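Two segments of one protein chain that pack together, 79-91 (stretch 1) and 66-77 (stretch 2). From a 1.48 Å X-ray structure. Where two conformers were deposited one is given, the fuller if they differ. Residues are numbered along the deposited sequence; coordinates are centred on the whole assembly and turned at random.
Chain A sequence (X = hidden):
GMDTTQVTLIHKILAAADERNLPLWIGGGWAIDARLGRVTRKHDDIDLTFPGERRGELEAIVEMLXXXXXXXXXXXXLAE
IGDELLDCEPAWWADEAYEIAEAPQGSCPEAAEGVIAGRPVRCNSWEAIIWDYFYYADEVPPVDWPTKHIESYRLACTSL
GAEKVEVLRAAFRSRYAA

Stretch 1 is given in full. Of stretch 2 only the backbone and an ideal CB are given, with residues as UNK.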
ATOM      1  N   ALA A  79       1.293  -0.787 -13.348  1.00 20.32           N
ATOM      2  CA  ALA A  79       2.385  -0.370 -14.221  1.00 20.22           C
ATOM      3  C   ALA A  79       3.506  -1.389 -14.157  1.00 19.75           C
ATOM      4  O   ALA A  79       3.631  -2.144 -13.178  1.00 23.16           O
ATOM      5  CB  ALA A  79       2.903   0.981 -13.801  1.00 20.51           C
ATOM      6  N   GLU A  80       4.295  -1.467 -15.223  1.00 21.84           N
ATOM      7  CA  GLU A  80       5.482  -2.308 -15.183  1.00 24.91           C
ATOM      8  C   GLU A  80       6.707  -1.468 -15.479  1.00 27.39           C
ATOM      9  O   GLU A  80       6.682  -0.586 -16.324  1.00 25.35           O
ATOM     10  CB  GLU A  80       5.396  -3.491 -16.169  1.00 31.83           C
ATOM     11  CG  GLU A  80       5.256  -3.123 -17.617  1.00 47.26           C
ATOM     12  CD  GLU A  80       5.303  -4.347 -18.522  1.00 55.32           C
ATOM     13  OE1 GLU A  80       4.468  -5.270 -18.347  1.00 56.53           O
ATOM     14  OE2 GLU A  80       6.197  -4.389 -19.402  1.00 59.81           O
ATOM     15  N   ILE A  81       7.773  -1.734 -14.741  1.00 24.16           N
ATOM     16  CA  ILE A  81       9.077  -1.129 -15.016  1.00 23.75           C
ATOM     17  C   ILE A  81      10.048  -2.300 -15.036  1.00 28.99           C
ATOM     18  O   ILE A  81      10.258  -2.948 -14.015  1.00 27.99           O
ATOM     19  CB  ILE A  81       9.457  -0.101 -13.938  1.00 20.56           C
ATOM     20  CG1 ILE A  81       8.390   1.000 -13.813  1.00 21.12           C
ATOM     21  CG2 ILE A  81      10.871   0.481 -14.206  1.00 25.64           C
ATOM     22  CD1 ILE A  81       8.673   1.962 -12.650  1.00 21.47           C
ATOM     23  N   GLY A  82      10.590  -2.602 -16.208  1.00 29.37           N
ATOM     24  CA  GLY A  82      11.405  -3.789 -16.376  1.00 28.56           C
ATOM     25  C   GLY A  82      10.578  -5.025 -16.063  1.00 31.53           C
ATOM     26  O   GLY A  82       9.465  -5.177 -16.581  1.00 38.85           O
ATOM     27  N   ASP A  83      11.083  -5.866 -15.169  1.00 30.62           N
ATOM     28  CA  ASP A  83      10.402  -7.106 -14.801  1.00 32.74           C
ATOM     29  C   ASP A  83       9.503  -6.910 -13.588  1.00 30.03           C
ATOM     30  O   ASP A  83       8.912  -7.872 -13.095  1.00 34.57           O
ATOM     31  CB  ASP A  83      11.417  -8.215 -14.496  1.00 39.23           C
ATOM     32  CG  ASP A  83      12.173  -8.670 -15.721  1.00 53.44           C
ATOM     33  OD1 ASP A  83      11.559  -8.730 -16.813  1.00 52.89           O
ATOM     34  OD2 ASP A  83      13.377  -8.989 -15.586  1.00 61.88           O
ATOM     35  N   GLU A  84       9.394  -5.676 -13.097  1.00 24.08           N
ATOM     36  CA  GLU A  84       8.638  -5.426 -11.871  1.00 21.40           C
ATOM     37  C   GLU A  84       7.289  -4.751 -12.094  1.00 23.92           C
ATOM     38  O   GLU A  84       7.115  -3.957 -13.000  1.00 27.02           O
ATOM     39  CB  GLU A  84       9.472  -4.587 -10.872  1.00 20.83           C
ATOM     40  CG  GLU A  84      10.819  -5.203 -10.484  1.00 24.30           C
ATOM     41  CD  GLU A  84      10.693  -6.549  -9.793  1.00 34.34           C
ATOM     42  OE1 GLU A  84       9.629  -6.847  -9.200  1.00 33.68           O
ATOM     43  OE2 GLU A  84      11.663  -7.332  -9.853  1.00 40.80           O
ATOM     44  N   LEU A  85       6.353  -5.116 -11.232  1.00 22.22           N
ATOM     45  CA  LEU A  85       4.986  -4.617 -11.290  0.54 20.30           C
ATOM     46  C   LEU A  85       4.713  -3.643 -10.157  1.00 20.95           C
ATOM     47  O   LEU A  85       5.108  -3.872  -9.015  1.00 22.27           O
ATOM     48  CB  LEU A  85       3.986  -5.781 -11.226  0.54 25.36           C
ATOM     49  CG  LEU A  85       3.310  -6.292 -12.504  0.54 37.50           C
ATOM     50  CD1 LEU A  85       3.986  -5.808 -13.785  0.54 34.53           C
ATOM     51  CD2 LEU A  85       3.240  -7.807 -12.470  0.54 37.73           C
ATOM     52  N   LEU A  86       4.052  -2.549 -10.505  1.00 19.47           N
ATOM     53  CA  LEU A  86       3.549  -1.570  -9.554  1.00 18.87           C
ATOM     54  C   LEU A  86       2.025  -1.612  -9.517  1.00 19.83           C
ATOM     55  O   LEU A  86       1.367  -1.428 -10.556  1.00 23.65           O
ATOM     56  CB  LEU A  86       3.961  -0.156  -9.947  1.00 20.57           C
ATOM     57  CG  LEU A  86       5.418   0.162 -10.197  1.00 21.21           C
ATOM     58  CD1 LEU A  86       5.528   1.665 -10.389  1.00 25.16           C
ATOM     59  CD2 LEU A  86       6.217  -0.326  -9.009  1.00 22.73           C
ATOM     60  N   ASP A  87       1.471  -1.776  -8.329  1.00 16.61           N
ATOM     61  CA  ASP A  87       0.001  -1.862  -8.160  1.00 17.60           C
ATOM     62  C   ASP A  87      -0.427  -0.574  -7.474  1.00 16.89           C
ATOM     63  O   ASP A  87      -0.176  -0.403  -6.284  1.00 18.11           O
ATOM     64  CB  ASP A  87      -0.332  -3.104  -7.331  1.00 21.13           C
ATOM     65  CG  ASP A  87      -1.823  -3.300  -7.092  1.00 25.24           C
ATOM     66  OD1 ASP A  87      -2.630  -2.435  -7.448  1.00 25.89           O
ATOM     67  OD2 ASP A  87      -2.170  -4.361  -6.511  1.00 28.78           O
ATOM     68  N   CYS A  88      -1.023   0.340  -8.237  1.00 15.59           N
ATOM     69  CA  CYS A  88      -1.162   1.709  -7.806  1.00 17.60           C
ATOM     70  C   CYS A  88      -2.622   2.091  -7.538  1.00 15.59           C
ATOM     71  O   CYS A  88      -3.469   1.848  -8.395  1.00 19.67           O
ATOM     72  CB  CYS A  88      -0.601   2.632  -8.888  1.00 18.29           C
ATOM     73  SG  CYS A  88       1.145   2.389  -9.196  1.00 18.77           S
ATOM     74  N   GLU A  89      -2.916   2.655  -6.364  1.00 15.54           N
ATOM     75  CA  GLU A  89      -4.278   3.099  -6.099  1.00 16.79           C
ATOM     76  C   GLU A  89      -4.321   4.542  -5.590  1.00 15.78           C
ATOM     77  O   GLU A  89      -3.424   4.986  -4.854  1.00 15.60           O
ATOM     78  CB  GLU A  89      -4.970   2.164  -5.103  1.00 22.01           C
ATOM     79  CG  GLU A  89      -4.381   2.098  -3.727  1.00 30.33           C
ATOM     80  CD  GLU A  89      -5.283   1.301  -2.761  1.00 38.96           C
ATOM     81  OE1 GLU A  89      -6.511   1.373  -2.899  1.00 36.08           O
ATOM     82  OE2 GLU A  89      -4.770   0.597  -1.885  1.00 51.01           O
ATOM     83  N   PRO A  90      -5.364   5.274  -5.984  1.00 15.36           N
ATOM     84  CA  PRO A  90      -5.454   6.687  -5.583  1.00 15.40           C
ATOM     85  C   PRO A  90      -5.956   6.858  -4.154  1.00 17.00           C
ATOM     86  O   PRO A  90      -6.728   6.033  -3.615  1.00 19.55           O
ATOM     87  CB  PRO A  90      -6.479   7.270  -6.557  1.00 16.59           C
ATOM     88  CG  PRO A  90      -7.377   6.086  -6.884  1.00 18.16           C
ATOM     89  CD  PRO A  90      -6.402   4.901  -6.960  1.00 16.59           C
ATOM     90  N   ALA A  91      -5.510   7.962  -3.555  1.00 15.45           N
ATOM     91  CA  ALA A  91      -6.113   8.487  -2.332  1.00 17.33           C
ATOM     92  C   ALA A  91      -6.496   9.931  -2.638  1.00 15.06           C
ATOM     93  O   ALA A  91      -5.878  10.580  -3.478  1.00 18.32           O
ATOM     94  CB  ALA A  91      -5.166   8.407  -1.169  1.00 17.67           C
ATOM     95  N   UNK A  66      11.408   4.243 -17.572  1.00 23.37           N
ATOM     96  CA  UNK A  66      11.399   3.316 -18.702  1.00 25.36           C
ATOM     97  C   UNK A  66      10.243   2.330 -18.694  1.00 26.02           C
ATOM     98  O   UNK A  66      10.227   1.375 -19.471  1.00 28.59           O
ATOM     99  CB  UNK A  66      12.715   2.536 -18.730  1.00 25.36           C
ATOM    100  N   UNK A  67       9.254   2.584 -17.848  1.00 23.86           N
ATOM    101  CA  UNK A  67       8.098   1.711 -17.765  1.00 23.22           C
ATOM    102  C   UNK A  67       6.859   2.253 -18.452  1.00 23.77           C
ATOM    103  O   UNK A  67       6.887   3.257 -19.187  1.00 28.07           O
ATOM    104  CB  UNK A  67       7.776   1.434 -16.295  1.00 23.22           C
ATOM    105  N   UNK A  68       5.740   1.594 -18.187  1.00 24.20           N
ATOM    106  CA  UNK A  68       4.495   1.936 -18.851  1.00 27.77           C
ATOM    107  C   UNK A  68       3.323   1.532 -17.983  1.00 27.56           C
ATOM    108  O   UNK A  68       3.451   0.659 -17.122  1.00 25.05           O
ATOM    109  CB  UNK A  68       4.405   1.266 -20.223  1.00 27.77           C
ATOM    110  N   UNK A  69       2.181   2.192 -18.181  1.00 26.52           N
ATOM    111  CA  UNK A  69       0.957   1.749 -17.545  1.00 24.83           C
ATOM    112  C   UNK A  69       0.490   0.524 -18.327  1.00 25.01           C
ATOM    113  O   UNK A  69       0.432   0.565 -19.551  1.00 29.08           O
ATOM    114  CB  UNK A  69      -0.104   2.851 -17.515  1.00 24.83           C
ATOM    115  N   UNK A  70       0.142  -0.548 -17.626  1.00 26.43           N
ATOM    116  CA  UNK A  70      -0.168  -1.835 -18.254  1.00 28.47           C
ATOM    117  C   UNK A  70      -1.652  -2.218 -18.233  1.00 28.92           C
ATOM    118  O   UNK A  70      -2.138  -2.871 -19.138  1.00 36.00           O
ATOM    119  CB  UNK A  70       0.636  -2.936 -17.559  1.00 28.47           C
ATOM    120  N   UNK A  71      -2.360  -1.807 -17.189  1.00 24.33           N
ATOM    121  CA  UNK A  71      -3.724  -2.276 -16.983  1.00 27.76           C
ATOM    122  C   UNK A  71      -4.421  -1.209 -16.162  1.00 27.09           C
ATOM    123  O   UNK A  71      -3.863  -0.688 -15.191  1.00 24.87           O
ATOM    124  CB  UNK A  71      -3.768  -3.642 -16.295  1.00 27.76           C
ATOM    125  N   UNK A  72      -5.625  -0.859 -16.572  1.00 28.04           N
ATOM    126  CA  UNK A  72      -6.439   0.085 -15.844  1.00 25.09           C
ATOM    127  C   UNK A  72      -7.396  -0.747 -15.007  1.00 26.65           C
ATOM    128  O   UNK A  72      -7.995  -1.667 -15.517  1.00 28.54           O
ATOM    129  CB  UNK A  72      -7.175   1.050 -16.775  1.00 25.09           C
ATOM    130  N   UNK A  73      -7.485  -0.461 -13.713  1.00 30.18           N
ATOM    131  CA  UNK A  73      -8.395  -1.198 -12.845  1.00 34.85           C
ATOM    132  C   UNK A  73      -9.558  -0.301 -12.460  1.00 33.23           C
ATOM    133  O   UNK A  73      -9.550   0.890 -12.790  1.00 34.80           O
ATOM    134  CB  UNK A  73      -7.672  -1.712 -11.598  1.00 34.85           C
ATOM    135  N   UNK A  74     -10.517  -0.848 -11.729  1.00 32.32           N
ATOM    136  CA  UNK A  74     -11.671  -0.069 -11.303  1.00 34.68           C
ATOM    137  C   UNK A  74     -11.211   1.051 -10.385  1.00 36.97           C
ATOM    138  O   UNK A  74     -11.679   2.179 -10.509  1.00 42.59           O
ATOM    139  CB  UNK A  74     -12.703  -0.955 -10.602  1.00 34.68           C
ATOM    140  N   UNK A  75     -10.258   0.741  -9.507  1.00 35.67           N
ATOM    141  CA  UNK A  75      -9.777   1.706  -8.509  1.00 35.82           C
ATOM    142  C   UNK A  75      -8.283   1.876  -8.457  1.00 33.03           C
ATOM    143  O   UNK A  75      -7.732   1.952  -7.370  1.00 38.72           O
ATOM    144  CB  UNK A  75     -10.262   1.290  -7.119  1.00 35.82           C
ATOM    145  N   UNK A  76      -7.654   1.985  -9.612  1.00 30.70           N
ATOM    146  CA  UNK A  76      -6.221   2.189  -9.712  1.00 32.69           C
ATOM    147  C   UNK A  76      -5.706   1.695 -11.049  1.00 25.42           C
ATOM    148  O   UNK A  76      -6.492   1.567 -12.006  1.00 27.92           O
ATOM    149  CB  UNK A  76      -5.494   1.482  -8.566  1.00 32.69           C
ATOM    150  N   UNK A  77      -4.397   1.450 -11.132  1.00 21.74           N
ATOM    151  CA  UNK A  77      -3.798   0.953 -12.365  1.00 22.23           C
ATOM    152  C   UNK A  77      -2.574   0.116 -12.013  1.00 20.52           C
ATOM    153  O   UNK A  77      -2.034   0.275 -10.906  1.00 21.05           O
ATOM    154  CB  UNK A  77      -3.423   2.104 -13.301  1.00 22.23           C
TER

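Stretch 1 forms a hairpin, and stretch 2 pairs with each of its strands in turn. At position 66 phi is +91°, a value that by itself favours glycine. The residue is G66; a water links its O to N of G82.

At position 67 the CB would point straight into stretch 1, 2.3 Å from O of E80 and 2.6 Å from CG1 of I81. Both are clashes, so on this backbone only glycine fits. The residue is G67.

Position 68 pairs with E80 in an antiparallel bridge, N of 68 donating to O of E80 and N of E80 to O of 68, each at 3.0 Å. Its CB lies on the same face as the E80 side chain, where a long polar or basic chain would suit. R68 runs alongside, CG to CG of E80 at 3.9 Å, without forming a salt bridge.

Position 69 faces A79 across a non-hydrogen-bonded pair, its CB 5.1 Å from CB of A79; small or branched apolar residues would suit, and V69 makes little side-chain contact.

At position 70 the CB points toward stretch 1, 4.6 Å from both CA of A79 and OE1 of E80, with L85 beyond. A long, flexible chain could reach both leucine and carboxylate, whether apolar or basic. M70 places SD 4.2 Å from CD1 of L85 and 3.8 Å from OE1 of E80.

Positions 71, 72 and 74 meet no part of stretch 1 within 5.5 Å of CB and tolerate many residues; they are E71, E72 and D74. Position 73 points toward stretch 1, but nothing of it lies within 5.5 Å of CB; a medium or long chain, apolar or polar, could reach toward the carboxylate of D87. L73 brings CD1 to 4.3 Å from OD1 of D87, a loose contact and not a polar one.

Position 75 has a sideways CB 5.3 Å from CD of P90, leaving room for a large side chain. The ring of Y75 leads away.

At position 76 a CB would fall 2.1 Å from O of C88, and phi/psi would also jam it against the preceding carbonyl. Glycine is required, and the residue is G76.

Position 77 exchanges two 2.9 Å hydrogen bonds with C88, N to O of C88 and O from N of C88. Its CB shares the face of C88, where an apolar or aromatic group would suit. F77 lays its ring face against CB of C88, 3.8 Å from the centroid, with CB of A79 at the ring edge, 4.1 Å from CE1.

Stretch 2 66-77: GGRVMEELDYGF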
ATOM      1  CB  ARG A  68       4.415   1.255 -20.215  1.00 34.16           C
ATOM      2  CG  ARG A  68       4.447  -0.250 -20.131  1.00 31.91           C
ATOM      3  CD  ARG A  68       4.356  -0.900 -21.516  1.00 45.06           C
ATOM      4  NE  ARG A  68       3.084  -0.615 -22.178  1.00 58.62           N
ATOM      5  CZ  ARG A  68       1.956  -1.293 -21.954  1.00 65.53           C
ATOM      6  NH1 ARG A  68       1.936  -2.274 -21.051  1.00 69.05           N
ATOM      7  NH2 ARG A  68       0.842  -0.973 -22.604  1.00 63.64           N
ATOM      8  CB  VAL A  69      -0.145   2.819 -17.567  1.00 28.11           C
ATOM      9  CG1 VAL A  69      -1.479   2.191 -17.178  1.00 29.74           C
ATOM     10  CG2 VAL A  69       0.224   3.978 -16.652  1.00 33.34           C
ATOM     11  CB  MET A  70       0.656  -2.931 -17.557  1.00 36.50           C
ATOM     12  CG  MET A  70       0.352  -4.352 -17.993  1.00 53.54           C
ATOM     13  SD  MET A  70       1.042  -5.528 -16.811  1.00 94.42           S
ATOM     14  CE  MET A  70      -0.387  -5.832 -15.770  1.00 58.28           C
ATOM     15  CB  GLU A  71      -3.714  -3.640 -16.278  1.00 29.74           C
ATOM     16  CG  GLU A  71      -5.058  -4.247 -15.972  1.00 37.93           C
ATOM     17  CD  GLU A  71      -4.959  -5.742 -15.669  1.00 41.84           C
ATOM     18  OE1 GLU A  71      -3.856  -6.309 -15.859  1.00 51.51           O
ATOM     19  OE2 GLU A  71      -5.977  -6.349 -15.260  1.00 51.12           O
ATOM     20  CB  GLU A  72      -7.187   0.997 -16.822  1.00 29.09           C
ATOM     21  CG  GLU A  72      -7.940   2.120 -16.193  1.00 31.37           C
ATOM     22  CD  GLU A  72      -7.007   3.155 -15.579  1.00 32.79           C
ATOM     23  OE1 GLU A  72      -5.879   3.307 -16.083  1.00 30.66           O
ATOM     24  OE2 GLU A  72      -7.415   3.774 -14.575  1.00 36.91           O
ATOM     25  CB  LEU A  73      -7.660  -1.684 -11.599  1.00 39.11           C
ATOM     26  CG  LEU A  73      -6.332  -2.383 -11.893  1.00 43.23           C
ATOM     27  CD1 LEU A  73      -5.463  -2.350 -10.665  1.00 44.89           C
ATOM     28  CD2 LEU A  73      -6.564  -3.799 -12.331  1.00 48.02           C
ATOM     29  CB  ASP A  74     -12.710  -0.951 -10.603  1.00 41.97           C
ATOM     30  CG  ASP A  74     -13.735  -1.531 -11.573  1.00 51.79           C
ATOM     31  OD1 ASP A  74     -13.923  -0.955 -12.672  1.00 52.95           O
ATOM     32  OD2 ASP A  74     -14.379  -2.553 -11.235  1.00 62.73           O
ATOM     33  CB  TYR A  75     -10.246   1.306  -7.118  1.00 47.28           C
ATOM     34  CG  TYR A  75     -11.730   1.350  -6.983  1.00 50.99           C
ATOM     35  CD1 TYR A  75     -12.389   2.560  -6.797  1.00 58.26           C
ATOM     36  CD2 TYR A  75     -12.487   0.190  -7.066  1.00 51.51           C
ATOM     37  CE1 TYR A  75     -13.759   2.611  -6.681  1.00 57.83           C
ATOM     38  CE2 TYR A  75     -13.857   0.230  -6.956  1.00 61.61           C
ATOM     39  CZ  TYR A  75     -14.491   1.443  -6.762  1.00 67.23           C
ATOM     40  OH  TYR A  75     -15.860   1.483  -6.645  1.00 69.74           O
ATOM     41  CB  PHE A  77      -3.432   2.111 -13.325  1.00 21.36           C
ATOM     42  CG  PHE A  77      -2.328   3.043 -12.819  1.00 22.20           C
ATOM     43  CD1 PHE A  77      -0.994   2.768 -13.086  1.00 19.87           C
ATOM     44  CD2 PHE A  77      -2.628   4.172 -12.073  1.00 19.87           C
ATOM     45  CE1 PHE A  77       0.012   3.618 -12.650  1.00 21.50           C
ATOM     46  CE2 PHE A  77      -1.616   5.013 -11.616  1.00 21.01           C
ATOM     47  CZ  PHE A  77      -0.299   4.731 -11.912  1.00 21.73           C
TER
HETATM   48  O   HOH W   1      10.144  -1.369 -18.678  1.00 38.06           O
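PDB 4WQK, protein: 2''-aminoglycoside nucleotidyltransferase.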